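Local coordinates for TRAP dicarboxylate ABC transporter, substrate-binding protein (Roseobacter denitrificans, PDB 4OVQ) that binds beta-D-glucuronate as a periplasmic solute-binding protein of the TRAP family, probably delivering it to a membrane transporter, at residues 36-41 / 263-268; 136-141 / 236-241. All blocks are in the same frame, centred on the assembly; numbering follows the deposited sequence.

How the contacts relate
Contact 1 packs the first turn of helix 37-52 against the middle of the long helix 248-282, and contact 2 pairs strand 135-141 with strand 234-239 in the sheet that these helices cover. Their centres lie about 16 Å apart, and Tyr141 of contact 2 joins them: its OH comes 3.3 Å from Ala41 CB of contact 1, and its CA lies 3.5 Å from Gln265 OE1. Contact 1 lies just behind the glucuronate pocket, and contact 2 reaches toward it through Tyr141. The side chain of Asn38 in contact 1 is about 5 Å from the bound sugar acid at nearest atoms, that of Tyr141 about 8 Å, and both approach Glu234, a residue of the binding site.

Contact 1 of 2, residues 36-41 / 263-268; sequences YPNTVA and LYQRDL
Gln265 lays the aliphatic base of its side chain over the methyl of Ala41, with CB of Gln265 3.4 Å from CB of Ala41. With CG anti to the backbone N (chi1 -169°) and a bend at chi2, the Gln265 chain runs past Ala41 and brings its amide alongside that of Asn38. The two side chains point the same way, but their amide planes stand nearly perpendicular, 87° apart. Gln265 NE2 donates to Asn38 OD1 at 3.2 Å in a somewhat bent bond, coming from above the carbonyl plane instead of along a lone pair. The same NE2 also bonds the backbone O of Asp142 and is thus shared between two acceptors, while Asn86 OD1 holds Asn38 ND2, so the Asn38 amide is held through both O and N. Asn38 lies behind the glucuronate pocket, beside the sugar-binding Glu234, and its pairing with Gln265 is consistent with a second-shell role.

An apolar cluster adjoins the amides. Leu268 meets Val40 at about a right angle, its CD1 3.5 Å from Val40 CG1. That leucine methyl also lies over one face of the Tyr264 ring, toward the rim. Val40 CG1 touches the same ring, at Tyr264 CE2, 3.8 Å away. Pro37, in the first turn of its helix, sets CB 4.0 Å from CB of Leu268 and extends the cluster toward Trp269 and Arg272.

The two helix segments run roughly antiparallel, at 148°, with axes 8.7 Å apart at closest approach. Tyr141 of strand 135-141 packs on Asn38, Ala41 and Gln265, and Ala41 O accepts a bond from Ser261 OG, one turn before Gln265 on helix 248-282. Tyr36, at the N-cap position, stacks on His32 of the glucuronate pocket and touches helix 209-214.

Contact 2 of 2, residues 136-141 / 236-241; sequences QPLAWY and ICINIG
Backbone hydrogen bonds tie Gln136 to Ile238 in both directions, as expected of an antiparallel hydrogen-bonded pair: Gln136 N to Ile238 O at 2.8 Å and Ile238 N to Gln136 O at 2.9 Å. Leu138 N then reaches Ile236 O, also at 2.8 Å and almost straight at 170°, and Ile236 N donates to Ala139 O. Leu138 and Ala139 thus both stand opposite Ile236 in a classic beta bulge, which accounts for the buried Ala139 N having no partner. CA-H...O contacts accompany the non-hydrogen-bonded pair Pro137 and Cys237: Cys237 CA lies 3.5 Å from Gln136 O, and Pro137 CA approaches Ile236 O similarly.

Among polar side chains, Gln136 folds back along its own strand. Bent at chi2 (84°), it sends NE2 to the carbonyl O of Pro137 at 3.1 Å, with that oxygen in the amide plane. The bond turns OE1 toward Ile240, whose CD1 lies 3.4 Å away. Shortening this side chain to an alanine is likely to leave the Pro137 carbonyl without its side-chain donor and uncover the CD1 end of Ile240.

Apolar packing occupies the face bearing Ile236 and Ile238. The Ile238 CG2 methyl touches both Gln136 CB and the branched end of Leu138, 3.9 Å from Leu138 CD2. Ile236 reaches the Tyr141 ring through CG1 and CD1, with CD1 3.6 Å from Tyr141 CE1; the tyrosine OH bonds Ser261.

In the sheet, strand 135-141 is outermost, while strand 234-239 is also bonded to strand 84-88, Cys237 pairing with Gly85. Leu138 packs on Val254, Leu255 and Ala258 of helix 248-282, and Ile236 on Phe45 of helix 37-52. Pro137 faces the other way, onto Ala127 and Met130, so helix 121-132 covers the opposite side of the sheet.

Contact 1 of 2, residues 36-41 / 263-268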
ATOM      1  N   TYR A  36       6.250   5.741 -12.667  1.00 13.31           N
ATOM      2  CA  TYR A  36       5.333   5.685 -11.553  1.00 13.31           C
ATOM      3  C   TYR A  36       5.904   6.545 -10.442  1.00  9.20           C
ATOM      4  O   TYR A  36       7.135   6.588 -10.274  1.00 15.39           O
ATOM      5  CB  TYR A  36       5.179   4.239 -11.073  1.00 15.69           C
ATOM      6  CG  TYR A  36       3.932   3.951 -10.291  1.00 14.36           C
ATOM      7  CD1 TYR A  36       2.723   3.700 -10.941  1.00 12.99           C
ATOM      8  CD2 TYR A  36       3.961   3.882  -8.896  1.00 11.07           C
ATOM      9  CE1 TYR A  36       1.580   3.423 -10.204  1.00 12.63           C
ATOM     10  CE2 TYR A  36       2.834   3.596  -8.156  1.00  9.61           C
ATOM     11  CZ  TYR A  36       1.641   3.364  -8.819  1.00 10.38           C
ATOM     12  OH  TYR A  36       0.515   3.062  -8.108  1.00 13.59           O
ATOM     13  N   PRO A  37       5.035   7.246  -9.735  1.00 13.28           N
ATOM     14  CA  PRO A  37       5.449   8.163  -8.669  1.00 13.51           C
ATOM     15  C   PRO A  37       6.472   7.520  -7.747  1.00 13.36           C
ATOM     16  O   PRO A  37       7.529   8.101  -7.480  1.00 10.33           O
ATOM     17  CB  PRO A  37       4.141   8.463  -7.940  1.00 17.36           C
ATOM     18  CG  PRO A  37       3.116   8.450  -9.082  1.00 18.93           C
ATOM     19  CD  PRO A  37       3.591   7.343 -10.005  1.00 13.98           C
ATOM     20  N   ASN A  38       6.185   6.308  -7.278  1.00 11.50           N
ATOM     21  CA  ASN A  38       7.112   5.631  -6.376  1.00  8.74           C
ATOM     22  C   ASN A  38       8.474   5.323  -6.987  1.00  9.43           C
ATOM     23  O   ASN A  38       9.520   5.294  -6.315  1.00 10.20           O
ATOM     24  CB  ASN A  38       6.516   4.295  -5.918  1.00  9.39           C
ATOM     25  CG  ASN A  38       5.222   4.443  -5.188  1.00  7.70           C
ATOM     26  OD1 ASN A  38       4.382   5.269  -5.521  1.00 10.83           O
ATOM     27  ND2 ASN A  38       5.020   3.593  -4.192  1.00  8.81           N
ATOM     28  N   THR A  39       8.463   5.013  -8.267  1.00 12.46           N
ATOM     29  CA  THR A  39       9.663   4.699  -8.960  1.00 11.62           C
ATOM     30  C   THR A  39      10.595   5.915  -9.041  1.00 10.44           C
ATOM     31  O   THR A  39      11.758   5.863  -8.659  1.00 11.77           O
ATOM     32  CB  THR A  39       9.291   4.202 -10.359  1.00 11.53           C
ATOM     33  OG1 THR A  39       8.445   3.033 -10.223  1.00 12.31           O
ATOM     34  CG2 THR A  39      10.491   3.851 -11.111  1.00 14.06           C
ATOM     35  N   VAL A  40      10.028   7.007  -9.516  1.00 12.98           N
ATOM     36  CA  VAL A  40      10.775   8.264  -9.694  1.00 11.03           C
ATOM     37  C   VAL A  40      11.250   8.724  -8.320  1.00 11.03           C
ATOM     38  O   VAL A  40      12.411   9.163  -8.139  1.00 11.30           O
ATOM     39  CB  VAL A  40       9.882   9.291 -10.334  1.00 12.30           C
ATOM     40  CG1 VAL A  40      10.579  10.654 -10.376  1.00 15.88           C
ATOM     41  CG2 VAL A  40       9.515   8.867 -11.760  1.00 14.26           C
ATOM     42  N   ALA A  41      10.397   8.570  -7.323  1.00 12.35           N
ATOM     43  CA  ALA A  41      10.753   9.014  -5.963  1.00 10.47           C
ATOM     44  C   ALA A  41      11.832   8.137  -5.304  1.00 10.13           C
ATOM     45  O   ALA A  41      12.653   8.652  -4.544  1.00  8.24           O
ATOM     46  CB  ALA A  41       9.506   9.100  -5.069  1.00 11.61           C
ATOM     47  N   LEU A 263       8.257  13.710   0.274  1.00  9.83           N
ATOM     48  CA  LEU A 263       7.543  14.928  -0.108  1.00 11.82           C
ATOM     49  C   LEU A 263       7.427  15.048  -1.633  1.00 11.18           C
ATOM     50  O   LEU A 263       6.385  15.400  -2.160  1.00 13.26           O
ATOM     51  CB  LEU A 263       8.248  16.141   0.490  1.00 12.81           C
ATOM     52  CG  LEU A 263       8.209  16.191   2.021  1.00 17.19           C
ATOM     53  CD1 LEU A 263       8.921  17.422   2.513  1.00 17.52           C
ATOM     54  CD2 LEU A 263       6.769  16.169   2.572  1.00 18.83           C
ATOM     55  N   TYR A 264       8.486  14.670  -2.355  1.00 10.51           N
ATOM     56  CA  TYR A 264       8.431  14.659  -3.822  1.00 10.21           C
ATOM     57  C   TYR A 264       7.418  13.628  -4.343  1.00 10.18           C
ATOM     58  O   TYR A 264       6.581  13.911  -5.198  1.00 12.02           O
ATOM     59  CB  TYR A 264       9.848  14.380  -4.337  1.00 12.96           C
ATOM     60  CG  TYR A 264      10.055  14.415  -5.832  1.00 14.43           C
ATOM     61  CD1 TYR A 264       9.528  15.436  -6.627  1.00 19.95           C
ATOM     62  CD2 TYR A 264      10.811  13.428  -6.442  1.00 14.03           C
ATOM     63  CE1 TYR A 264       9.754  15.453  -7.995  1.00 19.38           C
ATOM     64  CE2 TYR A 264      11.046  13.446  -7.788  1.00 11.62           C
ATOM     65  CZ  TYR A 264      10.515  14.447  -8.561  1.00 17.61           C
ATOM     66  OH  TYR A 264      10.773  14.422  -9.919  1.00 23.55           O
ATOM     67  N   GLN A 265       7.468  12.426  -3.763  1.00 11.91           N
ATOM     68  CA  GLN A 265       6.542  11.361  -4.118  1.00 11.66           C
ATOM     69  C   GLN A 265       5.094  11.812  -3.984  1.00 12.22           C
ATOM     70  O   GLN A 265       4.243  11.513  -4.837  1.00 12.36           O
ATOM     71  CB  GLN A 265       6.784  10.107  -3.258  1.00 11.00           C
ATOM     72  CG  GLN A 265       6.028   8.861  -3.745  1.00 12.10           C
ATOM     73  CD  GLN A 265       4.618   8.718  -3.165  1.00 10.93           C
ATOM     74  OE1 GLN A 265       4.264   9.394  -2.214  1.00 11.44           O
ATOM     75  NE2 GLN A 265       3.819   7.846  -3.751  1.00 12.60           N
ATOM     76  N   ARG A 266       4.828  12.549  -2.916  1.00 13.25           N
ATOM     77  CA  ARG A 266       3.470  12.996  -2.670  1.00 14.16           C
ATOM     78  C   ARG A 266       3.037  14.006  -3.734  1.00 15.65           C
ATOM     79  O   ARG A 266       1.903  13.921  -4.237  1.00 16.27           O
ATOM     80  CB  ARG A 266       3.316  13.468  -1.242  1.00 16.08           C
ATOM     81  CG  ARG A 266       3.359  12.273  -0.290  1.00 16.32           C
ATOM     82  CD  ARG A 266       3.511  12.635   1.139  1.00 24.27           C
ATOM     83  NE  ARG A 266       2.493  13.554   1.596  1.00 29.06           N
ATOM     84  CZ  ARG A 266       2.508  14.123   2.794  1.00 31.03           C
ATOM     85  NH1 ARG A 266       1.533  14.967   3.130  1.00 29.45           N
ATOM     86  NH2 ARG A 266       3.497  13.858   3.652  1.00 25.79           N
ATOM     87  N   ASP A 267       3.956  14.882  -4.154  1.00 16.31           N
ATOM     88  CA  ASP A 267       3.661  15.803  -5.272  1.00 17.60           C
ATOM     89  C   ASP A 267       3.449  15.039  -6.582  1.00 18.59           C
ATOM     90  O   ASP A 267       2.528  15.340  -7.356  1.00 20.31           O
ATOM     91  CB  ASP A 267       4.806  16.802  -5.456  1.00 15.91           C
ATOM     92  CG  ASP A 267       4.929  17.778  -4.301  1.00 22.90           C
ATOM     93  OD1 ASP A 267       3.941  17.974  -3.549  1.00 19.04           O
ATOM     94  OD2 ASP A 267       6.023  18.378  -4.139  1.00 17.03           O
ATOM     95  N   LEU A 268       4.313  14.072  -6.865  1.00 16.27           N
ATOM     96  CA  LEU A 268       4.163  13.254  -8.075  1.00 14.18           C
ATOM     97  C   LEU A 268       2.841  12.489  -8.021  1.00 19.16           C
ATOM     98  O   LEU A 268       2.131  12.362  -9.015  1.00 17.66           O
ATOM     99  CB  LEU A 268       5.320  12.262  -8.252  1.00 15.75           C
ATOM    100  CG  LEU A 268       6.711  12.849  -8.470  1.00 16.92           C
ATOM    101  CD1 LEU A 268       7.756  11.729  -8.552  1.00 19.74           C
ATOM    102  CD2 LEU A 268       6.703  13.705  -9.738  1.00 19.72           C
TER

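Contact 2 of 2, residues 136-141 / 236-241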
ATOM      1  N   GLN A 136      12.752  -0.747   9.717  1.00 10.83           N
ATOM      2  CA  GLN A 136      12.597   0.645  10.139  1.00 16.11           C
ATOM      3  C   GLN A 136      11.947   1.508   9.027  1.00 13.14           C
ATOM      4  O   GLN A 136      12.522   1.664   7.945  1.00 11.24           O
ATOM      5  CB  GLN A 136      13.986   1.181  10.466  1.00 18.68           C
ATOM      6  CG  GLN A 136      14.106   2.661  10.622  1.00 26.17           C
ATOM      7  CD  GLN A 136      13.745   3.065  11.984  1.00 24.85           C
ATOM      8  OE1 GLN A 136      14.308   2.554  12.960  1.00 30.47           O
ATOM      9  NE2 GLN A 136      12.753   3.931  12.095  1.00 28.11           N
ATOM     10  N   PRO A 137      10.742   2.054   9.258  1.00 11.78           N
ATOM     11  CA  PRO A 137      10.253   3.025   8.267  1.00 10.79           C
ATOM     12  C   PRO A 137      10.967   4.368   8.403  1.00 13.37           C
ATOM     13  O   PRO A 137      11.231   4.817   9.511  1.00 16.40           O
ATOM     14  CB  PRO A 137       8.770   3.156   8.605  1.00 13.57           C
ATOM     15  CG  PRO A 137       8.771   2.948  10.102  1.00 11.53           C
ATOM     16  CD  PRO A 137       9.789   1.887  10.379  1.00 12.21           C
ATOM     17  N   LEU A 138      11.340   4.934   7.273  1.00  7.80           N
ATOM     18  CA  LEU A 138      12.067   6.195   7.175  1.00  8.01           C
ATOM     19  C   LEU A 138      11.206   7.353   6.707  1.00  9.19           C
ATOM     20  O   LEU A 138      11.500   8.493   7.047  1.00 10.28           O
ATOM     21  CB  LEU A 138      13.230   6.059   6.203  1.00  9.29           C
ATOM     22  CG  LEU A 138      14.289   5.024   6.569  1.00  8.66           C
ATOM     23  CD1 LEU A 138      15.261   4.900   5.392  1.00 10.41           C
ATOM     24  CD2 LEU A 138      15.044   5.406   7.851  1.00 14.37           C
ATOM     25  N   ALA A 139      10.150   7.079   5.955  1.00  8.11           N
ATOM     26  CA  ALA A 139       9.231   8.090   5.469  1.00  8.40           C
ATOM     27  C   ALA A 139       8.005   7.412   4.914  1.00  8.62           C
ATOM     28  O   ALA A 139       8.050   6.217   4.592  1.00  9.68           O
ATOM     29  CB  ALA A 139       9.891   8.945   4.407  1.00  8.37           C
ATOM     30  N   TRP A 140       6.913   8.160   4.804  1.00  8.64           N
ATOM     31  CA  TRP A 140       5.660   7.645   4.326  1.00  8.59           C
ATOM     32  C   TRP A 140       5.344   8.137   2.880  1.00  8.54           C
ATOM     33  O   TRP A 140       5.437   9.335   2.555  1.00 10.14           O
ATOM     34  CB  TRP A 140       4.500   8.079   5.240  1.00 11.28           C
ATOM     35  CG  TRP A 140       4.638   7.725   6.684  1.00  9.35           C
ATOM     36  CD1 TRP A 140       4.745   8.604   7.728  1.00 11.65           C
ATOM     37  CD2 TRP A 140       4.651   6.416   7.261  1.00 11.38           C
ATOM     38  NE1 TRP A 140       4.853   7.921   8.908  1.00 16.32           N
ATOM     39  CE2 TRP A 140       4.773   6.576   8.656  1.00 17.33           C
ATOM     40  CE3 TRP A 140       4.568   5.118   6.741  1.00 10.63           C
ATOM     41  CZ2 TRP A 140       4.840   5.492   9.532  1.00 13.39           C
ATOM     42  CZ3 TRP A 140       4.617   4.044   7.631  1.00  8.63           C
ATOM     43  CH2 TRP A 140       4.759   4.245   9.003  1.00 13.40           C
ATOM     44  N   TYR A 141       4.907   7.212   2.040  1.00  8.20           N
ATOM     45  CA  TYR A 141       4.454   7.522   0.694  1.00  8.31           C
ATOM     46  C   TYR A 141       2.940   7.404   0.588  1.00 12.09           C
ATOM     47  O   TYR A 141       2.317   6.601   1.305  1.00  9.63           O
ATOM     48  CB  TYR A 141       5.043   6.501  -0.285  1.00  8.95           C
ATOM     49  CG  TYR A 141       6.442   6.715  -0.810  1.00  8.38           C
ATOM     50  CD1 TYR A 141       7.263   7.759  -0.391  1.00  8.04           C
ATOM     51  CD2 TYR A 141       6.927   5.846  -1.783  1.00  7.20           C
ATOM     52  CE1 TYR A 141       8.545   7.909  -0.925  1.00 10.39           C
ATOM     53  CE2 TYR A 141       8.183   5.986  -2.319  1.00 10.24           C
ATOM     54  CZ  TYR A 141       8.981   7.010  -1.901  1.00  9.01           C
ATOM     55  OH  TYR A 141      10.239   7.130  -2.462  1.00 12.23           O
ATOM     56  N   ILE A 236       9.182   4.055   2.813  1.00  6.86           N
ATOM     57  CA  ILE A 236      10.545   3.705   2.515  1.00  6.92           C
ATOM     58  C   ILE A 236      11.033   2.984   3.766  1.00  6.66           C
ATOM     59  O   ILE A 236      10.987   3.598   4.850  1.00  8.94           O
ATOM     60  CB  ILE A 236      11.421   4.966   2.239  1.00  8.39           C
ATOM     61  CG1 ILE A 236      10.833   5.837   1.117  1.00  9.27           C
ATOM     62  CG2 ILE A 236      12.872   4.562   1.931  1.00  9.13           C
ATOM     63  CD1 ILE A 236      11.640   7.072   0.816  1.00  8.67           C
ATOM     64  N   CYS A 237      11.486   1.726   3.618  1.00 10.05           N
ATOM     65  CA  CYS A 237      11.778   0.703   4.670  1.00 18.56           C
ATOM     66  C   CYS A 237      13.305   0.476   4.609  1.00 11.49           C
ATOM     67  O   CYS A 237      13.870   0.406   3.515  1.00 11.14           O
ATOM     68  CB  CYS A 237      11.015  -0.710   4.449  1.00  6.20           C
ATOM     69  SG  CYS A 237      10.981  -1.719   5.835  1.00 24.33           S
ATOM     70  N   ILE A 238      13.970   0.382   5.755  1.00  8.87           N
ATOM     71  CA  ILE A 238      15.364  -0.098   5.794  1.00 10.85           C
ATOM     72  C   ILE A 238      15.487  -1.197   6.849  1.00  8.87           C
ATOM     73  O   ILE A 238      14.889  -1.140   7.930  1.00 10.15           O
ATOM     74  CB  ILE A 238      16.409   1.056   6.079  1.00 11.60           C
ATOM     75  CG1 ILE A 238      17.864   0.574   5.893  1.00 10.79           C
ATOM     76  CG2 ILE A 238      16.188   1.678   7.446  1.00 15.07           C
ATOM     77  CD1 ILE A 238      18.902   1.694   5.839  1.00 12.18           C
ATOM     78  N   ASN A 239      16.328  -2.181   6.535  1.00 11.68           N
ATOM     79  CA  ASN A 239      16.728  -3.183   7.500  1.00 10.27           C
ATOM     80  C   ASN A 239      17.314  -2.488   8.724  1.00  9.76           C
ATOM     81  O   ASN A 239      18.213  -1.653   8.591  1.00 11.09           O
ATOM     82  CB  ASN A 239      17.749  -4.093   6.845  1.00 10.81           C
ATOM     83  CG  ASN A 239      18.378  -5.015   7.817  1.00 13.67           C
ATOM     84  OD1 ASN A 239      19.432  -4.703   8.398  1.00 14.97           O
ATOM     85  ND2 ASN A 239      17.718  -6.138   8.056  1.00 13.00           N
ATOM     86  N   ILE A 240      16.803  -2.794   9.913  1.00 12.44           N
ATOM     87  CA  ILE A 240      17.177  -2.006  11.083  1.00  8.42           C
ATOM     88  C   ILE A 240      18.655  -2.174  11.487  1.00 15.57           C
ATOM     89  O   ILE A 240      19.258  -1.243  12.014  1.00 20.11           O
ATOM     90  CB  ILE A 240      16.232  -2.226  12.271  1.00 20.52           C
ATOM     91  CG1 ILE A 240      16.299  -1.003  13.202  1.00 20.02           C
ATOM     92  CG2 ILE A 240      16.577  -3.508  12.963  1.00 24.59           C
ATOM     93  CD1 ILE A 240      14.985  -0.665  13.845  1.00 27.38           C
ATOM     94  N   GLY A 241      19.241  -3.345  11.253  1.00 14.58           N
ATOM     95  CA  GLY A 241      20.650  -3.536  11.566  1.00 18.00           C
ATOM     96  C   GLY A 241      21.533  -2.628  10.732  1.00 16.19           C
ATOM     97  O   GLY A 241      22.464  -2.005  11.235  1.00 16.87           O
TER